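Long-range contacts in putative lipoprotein (Parabacteroides distasonis ATCC 8503, PDB 3JX8), which is of unknown function but, as a predicted lipoprotein with an auto-transporter adhesin head domain, probably acts in adhesion or lipid binding: residues S168-V173 / S187-A192; K5-N10 / D50-D55; I110-T115 / E131-V136. All blocks are in the same frame, centred on the assembly; numbering follows the deposited sequence.

Overall arrangement
The three contacts, all partly buried, sample two ways of joining segments in an all-beta protein. Contacts 1 and 3 pair parallel strands of successive coils of the same beta-helix, their centres 19 Å apart. In each, backbone bonds run between coils, buried aliphatic side chains cover the inner face and charged ones, joined in contact 3 by Ile110, the outer. Contact 1 lies on a straight run of strand, whereas contact 3 follows the chain round a corner built with prolines. Contact 2 lies near the N-terminus, its centre 31 to 34 Å from the others. Its two segments do not pair as strands; an asparagine side chain grips backbone instead, beside a small apolar patch.

Contact 1: residues S168-V173 / S187-A192; sequences SGEIEV and SGEIKA
The carbonyl oxygen of Ile171 receives the shortest direct bond between the two segments, from Lys191 N at 2.8 Å and 167° at the hydrogen, and the CA-H of Ile190 approaches the same oxygen. Ile171 also gives its own N-H to Glu189 O, so it is tied to the two residues flanking Ile190, its partner in a parallel pairing. The same alternation continues with Gly169 O taking Glu189 N and Val173 N reaching Lys191 O. The intervening Glu170 and Glu172 turn their backbone groups to the strand of the preceding coil, at Gly149, Ile151 and Ala153. This is the stacking of successive coils in a beta-helix, consistent with the pectate lyase-like clan. Here one coil follows the next after 19 residues, and the strand axes run 4.7 Å apart at 8°.

Side chains alternate between two faces. On the inner one, Ile171 CB faces Ile190 CG1 at 4.2 Å, and these isoleucines pack on Cys163, Leu165, Phe182 and Val184 of the sheet opposite. Farther along, Val173 CG2 meets Ala192 CB at 3.6 Å. The outer face is charged. Lys191 has CG anti to its carbonyl carbon (chi1 -64°), and its extended chain crosses that of Glu170 obliquely, bringing NZ within 3.3 Å of Glu170 OE1 in a salt bridge whose hydrogen bond is weak. Glu189 stands next to Glu170 with the same charge, the two OE1 atoms being 4.3 Å apart. A water lies within hydrogen-bonding distance of both, 2.6 Å from Glu170 OE1 and 2.7 Å from Glu189 OE1; it, and Lys191 on the Glu170 side, may offset the like charges. At the turn end, Ser187 OG rests against Ser168 CB.

Contact 2: residues K5-N10 / D50-D55; sequences KRIDGN and DENLFD
Asn52 faces the end of strand 6-8 and the residues just after it, and grips them at two points. It belongs to a type I beta turn, Asp50 to Leu53, closed by Leu53 N to Asp50 O, which opens the connection, helical in its backbone angles but lacking regular helix bonds, between strands 44-50 and 57-62 near the N-terminal end of the beta-helix. Its CG lies between its own backbone N and carbonyl carbon (chi1 64°), on the side of the other segment. From there ND2 gives a hydrogen to Asp8 O at 2.9 Å, with that oxygen in the amide plane, and OD1 takes the N-H of Asn10, also at 2.9 Å.

The close packing is around Gly9. Its CA sits 3.4 Å from Asp50 CG and against Leu53 CD1, while the other leucine methyl, CD2, meets Ile7 CG2 at 3.6 Å as the two side chains slide past each other in opposite directions. Asp50 is buried, but its carboxylate is not left to Gly9: OD2 is hydrogen-bonded by Thr87 OG1 and Gly11 N. Pro86 covers Leu53 as well, and strand 83-85 pairs with strand 6-8.

The outward side is polar and solvent-exposed, and looser only in lacking such apolar packing. Asn10 ND2 reaches Glu51 OE2 at 3.0 Å, using the anti lone pair of a carboxylate that also accepts from Asn12 ND2. Between the two regions the amides of Asn10 and Asn52 are stacked, 26° from parallel, and the Asn10 N-H that Asn52 OD1 accepts comes from above the plane of that amide, 39° out of it.

Contact 3: residues I110-T115 / E131-V136; sequences IISKPT and ELRGPV
Ile110 and Arg133 cover each other on the outer face of two successive beta-helix coils. Ile110 CD1 lies over one face of the guanidinium, offset toward its rim, 3.5 Å from NH2, while Ile110 CG2 touches the aliphatic part of the arginine at CD. The guanidinium is held from its edge: NE, at 2.7 Å, and NH2 both donate to Glu131 OE1, a side-on salt bridge with this oxygen near the guanidinium plane. A water, also in that plane but at NH1, joins it to Ser112 OG.

Ile111, next in the strand, points to the opposite, inner face, where its CD1 meets Leu132 CD2 at 3.8 Å; the two side chains lie side by side over Met120 and Ile122. Its backbone makes the parallel pairing, N to Glu131 O and O to Arg133 N (2.8 Å), and the same oxygen takes a weaker bond from Gly134 N. Both segments then turn the corner of the coil, with Pro114 lying beside Pro135, CG against CD, and pairing resumes as Thr115 N meets Pro135 O at 2.8 Å and 174°. Ser112 N and Lys113 N, at the bend, bond to the carboxylate of Glu37.

Ile110 over one face and Glu131 at the edge would restrict the rotation of the Arg133 guanidinium, and the neighbouring glutamate probably stabilises its positive charge.

Contact 1: residues S168-V173 / S187-A192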
loop_
_atom_site.group_PDB
_atom_site.type_symbol
_atom_site.label_atom_id
_atom_site.label_comp_id
_atom_site.label_asym_id
_atom_site.label_seq_id
_atom_site.Cartn_x
_atom_site.Cartn_y
_atom_site.Cartn_z
ATOM N N SER A 168 -1.752 7.097 3.872
ATOM C CA SER A 168 -2.186 7.752 5.107
ATOM C C SER A 168 -3.585 8.343 5.087
ATOM O O SER A 168 -4.018 8.918 6.081
ATOM C CB SER A 168 -1.187 8.881 5.444
ATOM O OG SER A 168 -1.181 9.844 4.406
ATOM N N GLY A 169 -4.286 8.211 3.971
ATOM C CA GLY A 169 -5.598 8.818 3.816
ATOM C C GLY A 169 -6.749 8.160 4.585
ATOM O O GLY A 169 -6.555 7.450 5.595
ATOM N N GLU A 170 -7.948 8.394 4.078
ATOM C CA GLU A 170 -9.172 8.020 4.749
ATOM C C GLU A 170 -10.323 7.643 3.784
ATOM O O GLU A 170 -10.604 8.369 2.821
ATOM C CB GLU A 170 -9.608 9.180 5.603
ATOM C CG GLU A 170 -10.824 8.862 6.424
ATOM C CD GLU A 170 -11.357 10.061 7.179
ATOM O OE1 GLU A 170 -10.646 10.481 8.115
ATOM O OE2 GLU A 170 -12.494 10.527 6.847
ATOM N N ILE A 171 -10.964 6.513 4.043
ATOM C CA ILE A 171 -12.162 6.116 3.351
ATOM C C ILE A 171 -13.236 6.016 4.405
ATOM O O ILE A 171 -13.005 5.400 5.462
ATOM C CB ILE A 171 -12.028 4.778 2.630
ATOM C CG1 ILE A 171 -10.869 4.834 1.637
ATOM C CG2 ILE A 171 -13.361 4.408 1.924
ATOM C CD1 ILE A 171 -10.596 3.536 0.903
ATOM N N GLU A 172 -14.395 6.623 4.114
ATOM C CA GLU A 172 -15.554 6.596 4.988
ATOM C C GLU A 172 -16.807 6.182 4.223
ATOM O O GLU A 172 -17.089 6.718 3.138
ATOM C CB GLU A 172 -15.771 7.955 5.642
ATOM C CG GLU A 172 -17.002 7.990 6.532
ATOM C CD GLU A 172 -17.106 9.268 7.394
ATOM O OE1 GLU A 172 -16.353 10.229 7.175
ATOM O OE2 GLU A 172 -17.959 9.290 8.309
ATOM N N VAL A 173 -17.562 5.241 4.793
ATOM C CA VAL A 173 -18.722 4.658 4.134
ATOM C C VAL A 173 -19.859 4.541 5.109
ATOM O O VAL A 173 -19.663 4.157 6.275
ATOM C CB VAL A 173 -18.424 3.281 3.448
ATOM C CG1 VAL A 173 -17.429 3.478 2.326
ATOM C CG2 VAL A 173 -17.935 2.206 4.437
ATOM N N SER A 187 -0.799 3.888 7.221
ATOM C CA SER A 187 -1.214 4.500 8.482
ATOM C C SER A 187 -2.632 5.028 8.414
ATOM O O SER A 187 -3.133 5.509 9.398
ATOM C CB SER A 187 -0.240 5.616 8.882
ATOM O OG SER A 187 -0.207 6.639 7.898
ATOM N N GLY A 188 -3.269 4.921 7.255
ATOM C CA GLY A 188 -4.584 5.499 7.069
ATOM C C GLY A 188 -5.720 4.798 7.821
ATOM O O GLY A 188 -5.502 3.861 8.612
ATOM N N GLU A 189 -6.942 5.212 7.510
ATOM C CA GLU A 189 -8.089 4.801 8.291
ATOM C C GLU A 189 -9.326 4.575 7.435
ATOM O O GLU A 189 -9.653 5.393 6.565
ATOM C CB GLU A 189 -8.350 5.892 9.330
ATOM C CG GLU A 189 -9.542 5.641 10.138
ATOM C CD GLU A 189 -9.771 6.664 11.218
ATOM O OE1 GLU A 189 -9.189 7.787 11.184
ATOM O OE2 GLU A 189 -10.568 6.322 12.097
ATOM N N ILE A 190 -9.990 3.440 7.662
ATOM C CA ILE A 190 -11.313 3.209 7.116
ATOM C C ILE A 190 -12.326 3.422 8.244
ATOM O O ILE A 190 -12.193 2.876 9.353
ATOM C CB ILE A 190 -11.477 1.845 6.486
ATOM C CG1 ILE A 190 -10.621 1.738 5.231
ATOM C CG2 ILE A 190 -12.963 1.620 6.106
ATOM C CD1 ILE A 190 -10.598 0.344 4.588
ATOM N N LYS A 191 -13.322 4.256 7.974
ATOM C CA LYS A 191 -14.367 4.542 8.940
ATOM C C LYS A 191 -15.671 3.968 8.416
ATOM O O LYS A 191 -16.250 4.468 7.436
ATOM C CB LYS A 191 -14.549 6.043 9.120
ATOM C CG LYS A 191 -13.392 6.794 9.693
ATOM C CD LYS A 191 -13.818 8.248 9.861
ATOM C CE LYS A 191 -12.763 9.074 10.544
ATOM N NZ LYS A 191 -13.060 10.533 10.330
ATOM N N ALA A 192 -16.135 2.918 9.060
ATOM C CA ALA A 192 -17.303 2.211 8.565
ATOM C C ALA A 192 -18.235 1.769 9.667
ATOM O O ALA A 192 -18.990 0.839 9.476
ATOM C CB ALA A 192 -16.869 1.028 7.682
HETATM O O HOH W 1 -8.547 9.552 9.273
#

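Contact 2: residues K5-N10 / D50-D55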
loop_
_atom_site.group_PDB
_atom_site.type_symbol
_atom_site.label_atom_id
_atom_site.label_comp_id
_atom_site.label_asym_id
_atom_site.label_seq_id
_atom_site.Cartn_x
_atom_site.Cartn_y
_atom_site.Cartn_z
ATOM N N LYS A 5 7.397 24.545 -17.231
ATOM C CA LYS A 5 6.519 23.562 -16.555
ATOM C C LYS A 5 5.282 24.144 -15.854
ATOM O O LYS A 5 4.199 23.559 -15.944
ATOM C CB LYS A 5 7.313 22.690 -15.569
ATOM C CG LYS A 5 6.527 21.481 -15.016
ATOM C CD LYS A 5 7.463 20.428 -14.438
ATOM C CE LYS A 5 6.701 19.337 -13.718
ATOM N NZ LYS A 5 7.499 18.084 -13.556
ATOM N N ARG A 6 5.431 25.270 -15.153
ATOM C CA ARG A 6 4.295 25.856 -14.409
ATOM C C ARG A 6 3.550 26.924 -15.207
ATOM O O ARG A 6 4.158 27.825 -15.709
ATOM C CB ARG A 6 4.771 26.459 -13.106
ATOM C CG ARG A 6 3.703 27.199 -12.336
ATOM C CD ARG A 6 4.273 27.880 -11.123
ATOM N NE ARG A 6 3.369 28.878 -10.577
ATOM C CZ ARG A 6 3.521 29.473 -9.392
ATOM N NH1 ARG A 6 4.546 29.180 -8.579
ATOM N NH2 ARG A 6 2.620 30.362 -8.994
ATOM N N ILE A 7 2.233 26.827 -15.316
ATOM C CA ILE A 7 1.461 27.819 -16.070
ATOM C C ILE A 7 0.394 28.387 -15.144
ATOM O O ILE A 7 -0.444 27.660 -14.630
ATOM C CB ILE A 7 0.777 27.240 -17.335
ATOM C CG1 ILE A 7 1.691 26.259 -18.107
ATOM C CG2 ILE A 7 0.267 28.383 -18.213
ATOM C CD1 ILE A 7 2.836 26.892 -18.896
ATOM N N ASP A 8 0.449 29.691 -14.904
ATOM C CA ASP A 8 -0.542 30.322 -14.039
ATOM C C ASP A 8 -1.742 30.757 -14.845
ATOM O O ASP A 8 -1.595 31.226 -15.960
ATOM C CB ASP A 8 0.061 31.511 -13.318
ATOM C CG ASP A 8 1.173 31.107 -12.354
ATOM O OD1 ASP A 8 1.040 30.083 -11.671
ATOM O OD2 ASP A 8 2.191 31.814 -12.300
ATOM N N GLY A 9 -2.924 30.593 -14.263
ATOM C CA GLY A 9 -4.156 31.081 -14.868
ATOM C C GLY A 9 -4.133 32.585 -14.958
ATOM O O GLY A 9 -3.739 33.248 -14.017
ATOM N N ASN A 10 -4.550 33.126 -16.104
ATOM C CA ASN A 10 -4.529 34.567 -16.315
ATOM C C ASN A 10 -5.688 35.291 -15.635
ATOM O O ASN A 10 -5.793 36.483 -15.759
ATOM C CB ASN A 10 -4.456 34.925 -17.809
ATOM C CG ASN A 10 -5.769 34.668 -18.577
ATOM O OD1 ASN A 10 -6.750 34.140 -18.056
ATOM N ND2 ASN A 10 -5.755 35.023 -19.850
ATOM N N ASP A 50 -9.379 29.251 -16.385
ATOM C CA ASP A 50 -8.739 30.420 -16.956
ATOM C C ASP A 50 -8.503 30.166 -18.453
ATOM O O ASP A 50 -8.004 29.106 -18.847
ATOM C CB ASP A 50 -7.415 30.747 -16.256
ATOM C CG ASP A 50 -7.575 30.917 -14.740
ATOM O OD1 ASP A 50 -7.864 29.908 -14.080
ATOM O OD2 ASP A 50 -7.398 32.040 -14.204
ATOM N N GLU A 51 -8.867 31.148 -19.279
ATOM C CA GLU A 51 -8.900 30.975 -20.726
ATOM C C GLU A 51 -7.558 30.485 -21.273
ATOM O O GLU A 51 -7.508 29.699 -22.226
ATOM C CB GLU A 51 -9.318 32.266 -21.431
ATOM C CG GLU A 51 -8.330 33.405 -21.267
ATOM C CD GLU A 51 -8.855 34.766 -21.734
ATOM O OE1 GLU A 51 -9.827 34.846 -22.540
ATOM O OE2 GLU A 51 -8.228 35.753 -21.309
ATOM N N ASN A 52 -6.469 30.935 -20.669
ATOM C CA ASN A 52 -5.150 30.556 -21.154
ATOM C C ASN A 52 -4.785 29.079 -20.897
ATOM O O ASN A 52 -3.970 28.522 -21.604
ATOM C CB ASN A 52 -4.091 31.508 -20.600
ATOM C CG ASN A 52 -3.968 31.430 -19.094
ATOM O OD1 ASN A 52 -4.958 31.448 -18.376
ATOM N ND2 ASN A 52 -2.732 31.359 -18.608
ATOM N N LEU A 53 -5.422 28.431 -19.935
ATOM C CA LEU A 53 -5.045 27.080 -19.564
ATOM C C LEU A 53 -5.623 25.972 -20.493
ATOM O O LEU A 53 -5.079 24.855 -20.527
ATOM C CB LEU A 53 -5.416 26.839 -18.102
ATOM C CG LEU A 53 -4.678 27.746 -17.108
ATOM C CD1 LEU A 53 -5.043 27.388 -15.634
ATOM C CD2 LEU A 53 -3.149 27.738 -17.356
ATOM N N PHE A 54 -6.668 26.273 -21.280
ATOM C CA PHE A 54 -7.224 25.270 -22.212
ATOM C C PHE A 54 -6.180 24.722 -23.185
ATOM O O PHE A 54 -6.221 23.575 -23.535
ATOM C CB PHE A 54 -8.389 25.834 -23.056
ATOM C CG PHE A 54 -9.701 25.910 -22.317
ATOM C CD1 PHE A 54 -10.408 24.765 -22.023
ATOM C CD2 PHE A 54 -10.232 27.125 -21.933
ATOM C CE1 PHE A 54 -11.619 24.820 -21.346
ATOM C CE2 PHE A 54 -11.456 27.177 -21.261
ATOM C CZ PHE A 54 -12.135 26.020 -20.966
ATOM N N ASP A 55 -5.274 25.573 -23.639
ATOM C CA ASP A 55 -4.183 25.169 -24.519
ATOM C C ASP A 55 -3.267 24.125 -23.898
ATOM O O ASP A 55 -2.529 23.470 -24.636
ATOM C CB ASP A 55 -3.302 26.372 -24.883
ATOM C CG ASP A 55 -4.016 27.387 -25.780
ATOM O OD1 ASP A 55 -4.967 26.971 -26.485
ATOM O OD2 ASP A 55 -3.661 28.601 -25.746
#

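Contact 3: residues I110-T115 / E131-V136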
loop_
_atom_site.group_PDB
_atom_site.type_symbol
_atom_site.label_atom_id
_atom_site.label_comp_id
_atom_site.label_asym_id
_atom_site.label_seq_id
_atom_site.Cartn_x
_atom_site.Cartn_y
_atom_site.Cartn_z
ATOM N N ILE A 110 -17.350 14.756 -7.316
ATOM C CA ILE A 110 -18.611 14.651 -6.550
ATOM C C ILE A 110 -19.779 14.170 -7.397
ATOM O O ILE A 110 -20.025 14.730 -8.467
ATOM C CB ILE A 110 -18.994 16.037 -5.947
ATOM C CG1 ILE A 110 -17.830 16.531 -5.057
ATOM C CG2 ILE A 110 -20.287 15.962 -5.137
ATOM C CD1 ILE A 110 -18.063 17.899 -4.391
ATOM N N ILE A 111 -20.478 13.134 -6.927
ATOM C CA ILE A 111 -21.733 12.646 -7.513
ATOM C C ILE A 111 -22.815 12.944 -6.486
ATOM O O ILE A 111 -22.690 12.514 -5.328
ATOM C CB ILE A 111 -21.711 11.128 -7.777
ATOM C CG1 ILE A 111 -20.579 10.778 -8.721
ATOM C CG2 ILE A 111 -23.054 10.656 -8.323
ATOM C CD1 ILE A 111 -20.598 9.332 -9.170
ATOM N N SER A 112 -23.866 13.672 -6.891
ATOM C CA SER A 112 -24.866 14.155 -5.930
ATOM C C SER A 112 -26.260 13.568 -6.007
ATOM O O SER A 112 -26.996 13.670 -5.038
ATOM C CB SER A 112 -25.001 15.675 -6.026
ATOM O OG SER A 112 -23.882 16.313 -5.448
ATOM N N LYS A 113 -26.619 12.968 -7.138
ATOM C CA LYS A 113 -27.963 12.445 -7.343
ATOM C C LYS A 113 -28.008 10.961 -7.075
ATOM O O LYS A 113 -26.952 10.322 -7.050
ATOM C CB LYS A 113 -28.410 12.729 -8.781
ATOM C CG LYS A 113 -28.455 14.221 -9.104
ATOM C CD LYS A 113 -29.058 14.475 -10.472
ATOM C CE LYS A 113 -28.994 15.959 -10.876
ATOM N NZ LYS A 113 -29.919 16.252 -12.030
ATOM N N PRO A 114 -29.223 10.394 -6.898
ATOM C CA PRO A 114 -29.388 8.962 -6.753
ATOM C C PRO A 114 -28.759 8.240 -7.917
ATOM O O PRO A 114 -29.043 8.551 -9.064
ATOM C CB PRO A 114 -30.906 8.767 -6.782
ATOM C CG PRO A 114 -31.446 10.020 -6.309
ATOM C CD PRO A 114 -30.532 11.074 -6.845
ATOM N N THR A 115 -27.885 7.295 -7.613
ATOM C CA THR A 115 -27.115 6.593 -8.614
ATOM C C THR A 115 -27.358 5.100 -8.455
ATOM O O THR A 115 -27.170 4.549 -7.356
ATOM C CB THR A 115 -25.652 6.899 -8.416
ATOM O OG1 THR A 115 -25.479 8.321 -8.471
ATOM C CG2 THR A 115 -24.798 6.186 -9.480
ATOM N N GLU A 131 -16.478 12.206 -3.367
ATOM C CA GLU A 131 -17.674 12.144 -2.544
ATOM C C GLU A 131 -18.874 11.659 -3.313
ATOM O O GLU A 131 -19.312 12.302 -4.283
ATOM C CB GLU A 131 -18.004 13.511 -1.972
ATOM C CG GLU A 131 -16.836 14.172 -1.317
ATOM C CD GLU A 131 -17.232 15.411 -0.521
ATOM O OE1 GLU A 131 -18.448 15.758 -0.461
ATOM O OE2 GLU A 131 -16.302 16.023 0.058
ATOM N N LEU A 132 -19.401 10.516 -2.897
ATOM C CA LEU A 132 -20.656 9.998 -3.404
ATOM C C LEU A 132 -21.707 10.472 -2.421
ATOM O O LEU A 132 -21.965 9.836 -1.402
ATOM C CB LEU A 132 -20.613 8.470 -3.530
ATOM C CG LEU A 132 -19.416 7.935 -4.321
ATOM C CD1 LEU A 132 -19.498 6.406 -4.513
ATOM C CD2 LEU A 132 -19.291 8.634 -5.631
ATOM N N ARG A 133 -22.267 11.642 -2.689
ATOM C CA ARG A 133 -23.218 12.259 -1.764
ATOM C C ARG A 133 -24.602 11.704 -1.907
ATOM O O ARG A 133 -25.345 11.668 -0.947
ATOM C CB ARG A 133 -23.268 13.770 -1.956
ATOM C CG ARG A 133 -21.942 14.423 -1.687
ATOM C CD ARG A 133 -22.030 15.918 -1.860
ATOM N NE ARG A 133 -20.798 16.576 -1.418
ATOM C CZ ARG A 133 -20.500 17.865 -1.635
ATOM N NH1 ARG A 133 -21.328 18.649 -2.317
ATOM N NH2 ARG A 133 -19.357 18.381 -1.183
ATOM N N GLY A 134 -24.964 11.295 -3.103
ATOM C CA GLY A 134 -26.309 10.794 -3.338
ATOM C C GLY A 134 -26.417 9.345 -2.930
ATOM O O GLY A 134 -25.399 8.682 -2.713
ATOM N N PRO A 135 -27.643 8.836 -2.846
ATOM C CA PRO A 135 -27.830 7.413 -2.592
ATOM C C PRO A 135 -27.270 6.565 -3.710
ATOM O O PRO A 135 -27.578 6.806 -4.873
ATOM C CB PRO A 135 -29.352 7.249 -2.511
ATOM C CG PRO A 135 -29.893 8.615 -2.332
ATOM C CD PRO A 135 -28.918 9.558 -2.926
ATOM N N VAL A 136 -26.409 5.617 -3.358
ATOM C CA VAL A 136 -25.870 4.667 -4.326
ATOM C C VAL A 136 -26.493 3.347 -3.975
ATOM O O VAL A 136 -26.479 2.946 -2.812
ATOM C CB VAL A 136 -24.345 4.574 -4.246
ATOM C CG1 VAL A 136 -23.791 3.477 -5.168
ATOM C CG2 VAL A 136 -23.747 5.939 -4.546
HETATM O O HOH W 2 -24.150 9.825 -5.272
HETATM O O HOH W 3 -24.349 17.804 -3.212
#